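Local coordinates for protein L-ribulose 3-epimerase (Mesorhizobium loti, PDB 3VYL) that epimerises L-ribulose at C3, probably accepts other ketoses less efficiently, and carries a bound manganese ion in a TIM barrel, at residues Gly213-Gly218 against Ala275-Gly280; Arg22-Thr27 against Gly48-Arg53; His183-Ile186 against Asp190-Leu193. All coordinates share one frame; numbering follows the deposited sequence.

Contact 1: residues Gly213-Gly218 against Ala275-Gly280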
# COMPACT_ATOMS: atom_id res chain seq x y z
N GLY A 213 -0.58 -7.50 -17.66
CA GLY A 213 0.11 -8.78 -17.64
C GLY A 213 -0.32 -9.68 -16.50
O GLY A 213 -1.50 -9.70 -16.13
N PHE A 214 0.63 -10.43 -15.94
CA PHE A 214 0.36 -11.26 -14.77
C PHE A 214 -0.19 -10.40 -13.63
O PHE A 214 0.30 -9.29 -13.35
CB PHE A 214 1.64 -11.93 -14.27
CG PHE A 214 1.96 -13.25 -14.92
CD1 PHE A 214 2.77 -13.31 -16.06
CD2 PHE A 214 1.53 -14.44 -14.36
CE1 PHE A 214 3.11 -14.53 -16.64
CE2 PHE A 214 1.87 -15.67 -14.94
CZ PHE A 214 2.66 -15.72 -16.07
N LEU A 215 -1.20 -10.94 -12.95
CA LEU A 215 -1.73 -10.37 -11.72
C LEU A 215 -0.67 -10.33 -10.63
O LEU A 215 0.09 -11.27 -10.47
CB LEU A 215 -2.92 -11.20 -11.26
CG LEU A 215 -4.33 -10.77 -11.70
CD1 LEU A 215 -4.39 -9.91 -12.96
CD2 LEU A 215 -5.22 -12.01 -11.80
N GLY A 216 -0.60 -9.20 -9.91
CA GLY A 216 0.34 -9.00 -8.79
C GLY A 216 1.70 -8.57 -9.27
O GLY A 216 2.64 -8.42 -8.50
N THR A 217 1.81 -8.35 -10.56
CA THR A 217 3.08 -8.11 -11.20
C THR A 217 3.19 -6.62 -11.59
O THR A 217 4.14 -6.18 -12.24
CB THR A 217 3.21 -9.13 -12.36
OG1 THR A 217 4.20 -10.10 -12.02
CG2 THR A 217 3.55 -8.52 -13.65
N GLY A 218 2.19 -5.85 -11.15
CA GLY A 218 2.07 -4.45 -11.50
C GLY A 218 1.83 -3.59 -10.28
O GLY A 218 2.26 -3.94 -9.18
N ALA A 275 -5.46 -18.83 -9.09
CA ALA A 275 -5.07 -18.93 -7.70
C ALA A 275 -5.12 -17.56 -7.02
O ALA A 275 -5.55 -17.44 -5.87
CB ALA A 275 -3.67 -19.53 -7.58
N PHE A 276 -4.69 -16.53 -7.77
CA PHE A 276 -4.58 -15.18 -7.24
C PHE A 276 -5.96 -14.63 -6.92
O PHE A 276 -6.19 -14.12 -5.82
CB PHE A 276 -3.86 -14.28 -8.26
CG PHE A 276 -3.54 -12.89 -7.76
CD1 PHE A 276 -4.49 -11.88 -7.77
CD2 PHE A 276 -2.24 -12.58 -7.32
CE1 PHE A 276 -4.17 -10.60 -7.34
CE2 PHE A 276 -1.92 -11.30 -6.88
CZ PHE A 276 -2.89 -10.31 -6.89
N ILE A 277 -6.89 -14.76 -7.86
CA ILE A 277 -8.26 -14.30 -7.59
C ILE A 277 -8.91 -15.19 -6.52
O ILE A 277 -9.63 -14.69 -5.65
CB ILE A 277 -9.13 -14.23 -8.86
CG1 ILE A 277 -8.46 -13.34 -9.93
CG2 ILE A 277 -10.51 -13.69 -8.53
CD1 ILE A 277 -9.10 -13.41 -11.31
N GLY A 278 -8.63 -16.49 -6.57
CA GLY A 278 -9.20 -17.43 -5.62
C GLY A 278 -8.76 -17.11 -4.21
O GLY A 278 -9.59 -16.82 -3.35
N LEU A 279 -7.45 -17.13 -3.98
CA LEU A 279 -6.88 -16.79 -2.69
C LEU A 279 -7.28 -15.39 -2.24
O LEU A 279 -7.78 -15.21 -1.13
CB LEU A 279 -5.35 -16.92 -2.74
CG LEU A 279 -4.61 -16.96 -1.41
CD1 LEU A 279 -5.18 -18.02 -0.47
CD2 LEU A 279 -3.13 -17.18 -1.66
N GLY A 280 -7.07 -14.40 -3.11
CA GLY A 280 -7.43 -13.02 -2.84
C GLY A 280 -8.81 -12.86 -2.24
O GLY A 280 -8.98 -12.14 -1.25
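Leu215 lays its beta carbon over one face of the Phe276 ring. Leu215 CB sits 4.0 Å from the ring centroid and 14° off the ring normal, a CH-pi contact displaced toward the CG and CD1 rim. The closest pair there is Leu215 CB to Phe276 CD1, at 3.9 Å. Past the ring, Leu215 CD2 meets Ile277 CG1 at 4.0 Å, so one branched side chain touches two consecutive helical residues. At the other end of the ring, Phe276 CE2 comes obliquely to Gly216 CA at 3.7 Å.

The helical residue presents its ring to the loop because Phe276 CG stands anti to the backbone N (chi1 -173°), beside its carbonyl carbon. On the loop side, a type II beta turn from Phe214 to Thr217 brings Leu215 and Gly216 to the helix as its two central residues. Gly216 has the positive phi (83°) expected at the third position of such a turn, and having no beta carbon it leaves the aromatic ring room to come up to the main chain.

Farther out, Leu215 and Ile277 both lean on Phe240 and Ile207 of the barrel strands, an apolar floor for the two branched aliphatic chains, while Phe222 meets the Phe276 ring with its plane nearly perpendicular. A bound 2-methyl-2,4-pentanediol, probably from the crystallisation liquor, lies about 4 Å from the Phe276 side chain. Leu215 is about 8 Å from the manganese ligand Glu241, side chain to side chain. The arrangement belongs to the TIM barrel: the loop following strand 202-207 is packed against helix 266-292, which follows the last barrel strand, close to the metal site.

Contact 2: residues Arg22-Thr27 against Gly48-Arg53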
# COMPACT_ATOMS: atom_id res chain seq x y z
N ARG A 22 -10.56 -25.63 -28.19
CA ARG A 22 -9.35 -25.46 -27.38
C ARG A 22 -9.52 -24.41 -26.28
O ARG A 22 -9.18 -24.66 -25.12
CB ARG A 22 -8.16 -25.10 -28.28
CG ARG A 22 -7.26 -26.29 -28.56
CD ARG A 22 -5.99 -26.21 -27.75
NE ARG A 22 -5.66 -27.51 -27.14
CZ ARG A 22 -4.52 -27.79 -26.51
NH1 ARG A 22 -3.55 -26.88 -26.42
NH2 ARG A 22 -4.35 -28.99 -25.99
N THR A 23 -10.07 -23.25 -26.64
CA THR A 23 -10.34 -22.18 -25.68
C THR A 23 -11.06 -22.75 -24.45
O THR A 23 -10.62 -22.58 -23.32
CB THR A 23 -11.13 -21.05 -26.36
OG1 THR A 23 -10.34 -20.50 -27.42
CG2 THR A 23 -11.45 -19.94 -25.40
N LEU A 24 -12.15 -23.47 -24.71
CA LEU A 24 -12.95 -24.12 -23.67
C LEU A 24 -12.17 -25.11 -22.80
O LEU A 24 -12.22 -25.04 -21.59
CB LEU A 24 -14.17 -24.79 -24.30
CG LEU A 24 -15.45 -23.96 -24.53
CD1 LEU A 24 -15.20 -22.47 -24.67
CD2 LEU A 24 -16.25 -24.50 -25.71
N ALA A 25 -11.45 -26.03 -23.42
CA ALA A 25 -10.69 -27.03 -22.67
C ALA A 25 -9.57 -26.40 -21.84
O ALA A 25 -9.24 -26.88 -20.74
CB ALA A 25 -10.13 -28.11 -23.59
N ASN A 26 -8.99 -25.33 -22.37
CA ASN A 26 -7.96 -24.59 -21.66
C ASN A 26 -8.55 -23.87 -20.46
O ASN A 26 -8.01 -23.96 -19.36
CB ASN A 26 -7.22 -23.63 -22.60
CG ASN A 26 -6.25 -24.35 -23.52
OD1 ASN A 26 -6.38 -25.55 -23.74
ND2 ASN A 26 -5.29 -23.62 -24.07
N THR A 27 -9.69 -23.19 -20.66
CA THR A 27 -10.46 -22.59 -19.58
C THR A 27 -10.66 -23.56 -18.40
O THR A 27 -10.36 -23.21 -17.25
CB THR A 27 -11.83 -22.10 -20.09
OG1 THR A 27 -11.64 -21.16 -21.15
CG2 THR A 27 -12.60 -21.44 -18.97
N GLY A 48 -25.33 -23.25 -31.68
CA GLY A 48 -26.01 -24.19 -30.81
C GLY A 48 -25.08 -25.30 -30.36
O GLY A 48 -25.17 -25.78 -29.23
N ARG A 49 -24.19 -25.70 -31.27
CA ARG A 49 -23.15 -26.67 -30.96
C ARG A 49 -22.26 -26.09 -29.86
O ARG A 49 -21.97 -26.77 -28.86
CB ARG A 49 -22.34 -27.00 -32.22
CG ARG A 49 -20.93 -27.50 -31.97
CD ARG A 49 -20.89 -29.00 -31.68
NE ARG A 49 -20.84 -29.78 -32.92
CZ ARG A 49 -19.72 -30.18 -33.51
NH1 ARG A 49 -19.78 -30.89 -34.63
NH2 ARG A 49 -18.54 -29.88 -32.99
N LEU A 50 -21.84 -24.84 -30.05
CA LEU A 50 -21.00 -24.13 -29.09
C LEU A 50 -21.68 -24.07 -27.73
O LEU A 50 -21.10 -24.49 -26.72
CB LEU A 50 -20.72 -22.71 -29.59
CG LEU A 50 -19.34 -22.04 -29.45
CD1 LEU A 50 -19.57 -20.55 -29.28
CD2 LEU A 50 -18.47 -22.59 -28.33
N ALA A 51 -22.92 -23.58 -27.71
CA ALA A 51 -23.72 -23.49 -26.49
C ALA A 51 -23.83 -24.83 -25.76
O ALA A 51 -23.82 -24.88 -24.53
CB ALA A 51 -25.09 -22.92 -26.78
N LYS A 52 -23.94 -25.91 -26.54
CA LYS A 52 -24.07 -27.25 -25.99
C LYS A 52 -22.73 -27.71 -25.45
O LYS A 52 -22.67 -28.47 -24.48
CB LYS A 52 -24.58 -28.23 -27.05
CG LYS A 52 -25.46 -29.36 -26.51
CD LYS A 52 -24.69 -30.51 -25.85
CE LYS A 52 -23.69 -31.19 -26.79
NZ LYS A 52 -24.34 -31.97 -27.88
N ARG A 53 -21.65 -27.24 -26.07
CA ARG A 53 -20.32 -27.62 -25.63
C ARG A 53 -19.92 -26.83 -24.37
O ARG A 53 -19.23 -27.36 -23.50
CB ARG A 53 -19.30 -27.43 -26.75
CG ARG A 53 -18.69 -28.75 -27.20
CD ARG A 53 -18.14 -29.55 -26.02
NE ARG A 53 -16.66 -29.50 -25.89
CZ ARG A 53 -15.80 -29.41 -26.91
NH1 ARG A 53 -16.22 -29.37 -28.18
NH2 ARG A 53 -14.49 -29.36 -26.65
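Leu24 and Arg53 are the pair whose alpha carbons come nearest, 8.4 Å apart, where helix 17-30 lies beside helix 47-57. Each segment is an uninterrupted helical piece, and all the meeting is done by side chains.

The central touch is between two leucine methyls: Leu24 CD2 stands 3.9 Å from Leu50 CD2, the two chains slanting across one another. Leu24 points its beta carbon at the neighbouring helix, whereas Leu50 starts off across the line between the helices and only its end comes near. Leu24 CD2 also reaches Arg53 CB, at 4.4 Å. Arginine suits this border position because its aliphatic base can lie against leucine while its guanidinium reaches Glu21, one residue before the segment on helix 17-30, in a salt bridge through NH2, adding a charged link between the same two helices.

Leucine suits both buried places: Leu24 rests on Phe37 of strand 34-37, and Leu50 touches Leu40 of a loop and Leu98 of helix 78-98. This is the packing of neighbouring outer helices in a TIM barrel, joined through the strand that separates them in sequence.

Contact 3: residues His183-Ile186 against Asp190-Leu193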
# COMPACT_ATOMS: atom_id res chain seq x y z
N HIS A 183 -8.64 -0.23 -16.06
CA HIS A 183 -9.15 1.10 -16.38
C HIS A 183 -9.35 1.97 -15.16
O HIS A 183 -9.09 3.19 -15.19
CB HIS A 183 -10.44 0.99 -17.17
CG HIS A 183 -10.26 0.31 -18.50
ND1 HIS A 183 -9.58 0.88 -19.52
CD2 HIS A 183 -10.68 -0.93 -18.96
CE1 HIS A 183 -9.57 0.04 -20.57
NE2 HIS A 183 -10.24 -1.07 -20.23
N MET A 184 -9.79 1.34 -14.07
CA MET A 184 -10.08 2.04 -12.82
C MET A 184 -8.83 2.66 -12.23
O MET A 184 -8.86 3.80 -11.75
CB MET A 184 -10.73 1.08 -11.80
CG MET A 184 -12.21 0.83 -12.05
SD MET A 184 -13.06 0.04 -10.67
CE MET A 184 -12.44 -1.63 -10.80
N ASN A 185 -7.72 1.91 -12.28
CA ASN A 185 -6.48 2.38 -11.69
C ASN A 185 -5.95 3.64 -12.38
O ASN A 185 -5.24 4.43 -11.77
CB ASN A 185 -5.42 1.28 -11.69
CG ASN A 185 -4.43 1.43 -10.56
OD1 ASN A 185 -4.79 1.31 -9.38
ND2 ASN A 185 -3.16 1.69 -10.89
N ILE A 186 -6.33 3.85 -13.64
CA ILE A 186 -5.94 5.05 -14.35
C ILE A 186 -6.89 6.21 -14.06
O ILE A 186 -6.46 7.36 -13.90
CB ILE A 186 -5.84 4.82 -15.87
CG1 ILE A 186 -4.76 3.79 -16.21
CG2 ILE A 186 -5.56 6.12 -16.61
CD1 ILE A 186 -4.65 3.49 -17.69
N ASP A 190 -9.89 6.46 -6.21
CA ASP A 190 -9.50 5.32 -5.41
C ASP A 190 -10.32 4.14 -5.89
O ASP A 190 -11.55 4.21 -5.93
CB ASP A 190 -9.75 5.59 -3.93
CG ASP A 190 -9.17 4.50 -3.04
OD1 ASP A 190 -7.97 4.59 -2.68
OD2 ASP A 190 -9.92 3.57 -2.71
N VAL A 191 -9.63 3.07 -6.28
CA VAL A 191 -10.33 1.90 -6.82
C VAL A 191 -11.38 1.36 -5.84
O VAL A 191 -12.53 1.18 -6.22
CB VAL A 191 -9.37 0.78 -7.29
CG1 VAL A 191 -10.14 -0.27 -8.08
CG2 VAL A 191 -8.26 1.35 -8.16
N GLY A 192 -11.00 1.13 -4.58
CA GLY A 192 -11.93 0.67 -3.55
C GLY A 192 -13.08 1.64 -3.30
O GLY A 192 -14.26 1.24 -3.22
N LEU A 193 -12.75 2.93 -3.21
CA LEU A 193 -13.77 3.94 -3.01
C LEU A 193 -14.79 3.91 -4.13
O LEU A 193 -15.99 3.97 -3.88
CB LEU A 193 -13.16 5.32 -2.88
CG LEU A 193 -13.04 5.84 -1.45
CD1 LEU A 193 -12.86 4.71 -0.44
CD2 LEU A 193 -11.93 6.87 -1.32
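The amide N of Leu193 donates to Asp190 OD2 at 2.9 Å, a fairly straight bond (159° at the hydrogen), which caps the short helix whose first residue, Val191, packs on Met184 and Asn185. This is a helix N-cap: the aspartate precedes helix 191-197 and its carboxylate takes up an amide of the first turn that has no earlier carbonyl to bind, using the anti lone pair of OD2. A negatively charged side chain suits the position, since it would probably also interact favourably with the dipole of the helix it caps. The other oxygen, Asp190 OD1, makes a long, weak ion pair with Lys287 of the fourth subunit.

The capped helix follows a short turn after helix 181-187, just after strand 175-180 of the TIM barrel. The two alpha carbons nearest across the corner belong to Met184 and Val191, 6.0 Å apart. Val191 aims its beta carbon at the first helix and splits there. Its CG1, anti to its own backbone N (chi1 -169°), receives the bent methionine: Met184 CE lies 3.8 Å and Met184 SD 3.9 Å from Val191 CG1, the two chains crossing at about a right angle. The bend at chi3 brings both the sulfur and the methyl of this flexible side chain against the one valine methyl. Met184 is about 6 Å from the manganese ligand Asp180, side chain to side chain, so the corner lies near the metal site.

The corner also takes part in a subunit interface. Asn185 O accepts a hydrogen bond from Asn219 ND2 of the third subunit, and Asn185 packs on Asn185 of that subunit. Although its beta carbon points away from the second helix, its amide end turns back, bringing Asn185 OD1 to 3.7 Å from Val191 CG2.

How the contacts relate
Along the chain the order is contact 2, contact 3, contact 1, all around one closed eight-stranded parallel barrel. Contact 2 joins the two outer helices flanking strand 34-37 in sequence. Contact 3 follows strand 175-180 and contact 1 joins the loop after the next strand, 202-207, to the last long helix. Contacts 1 and 3 lie near each other, their centres 16 Å apart, without touching, and both reach the third subunit. Contact 2 is far from contact 3, centre to centre 33 Å and on the opposite side of the chain's centre, but only about 10 Å from contact 1 at the nearest atoms. Two contacts thus lie near the metal and subunit interfaces, the third in the outer helical layer.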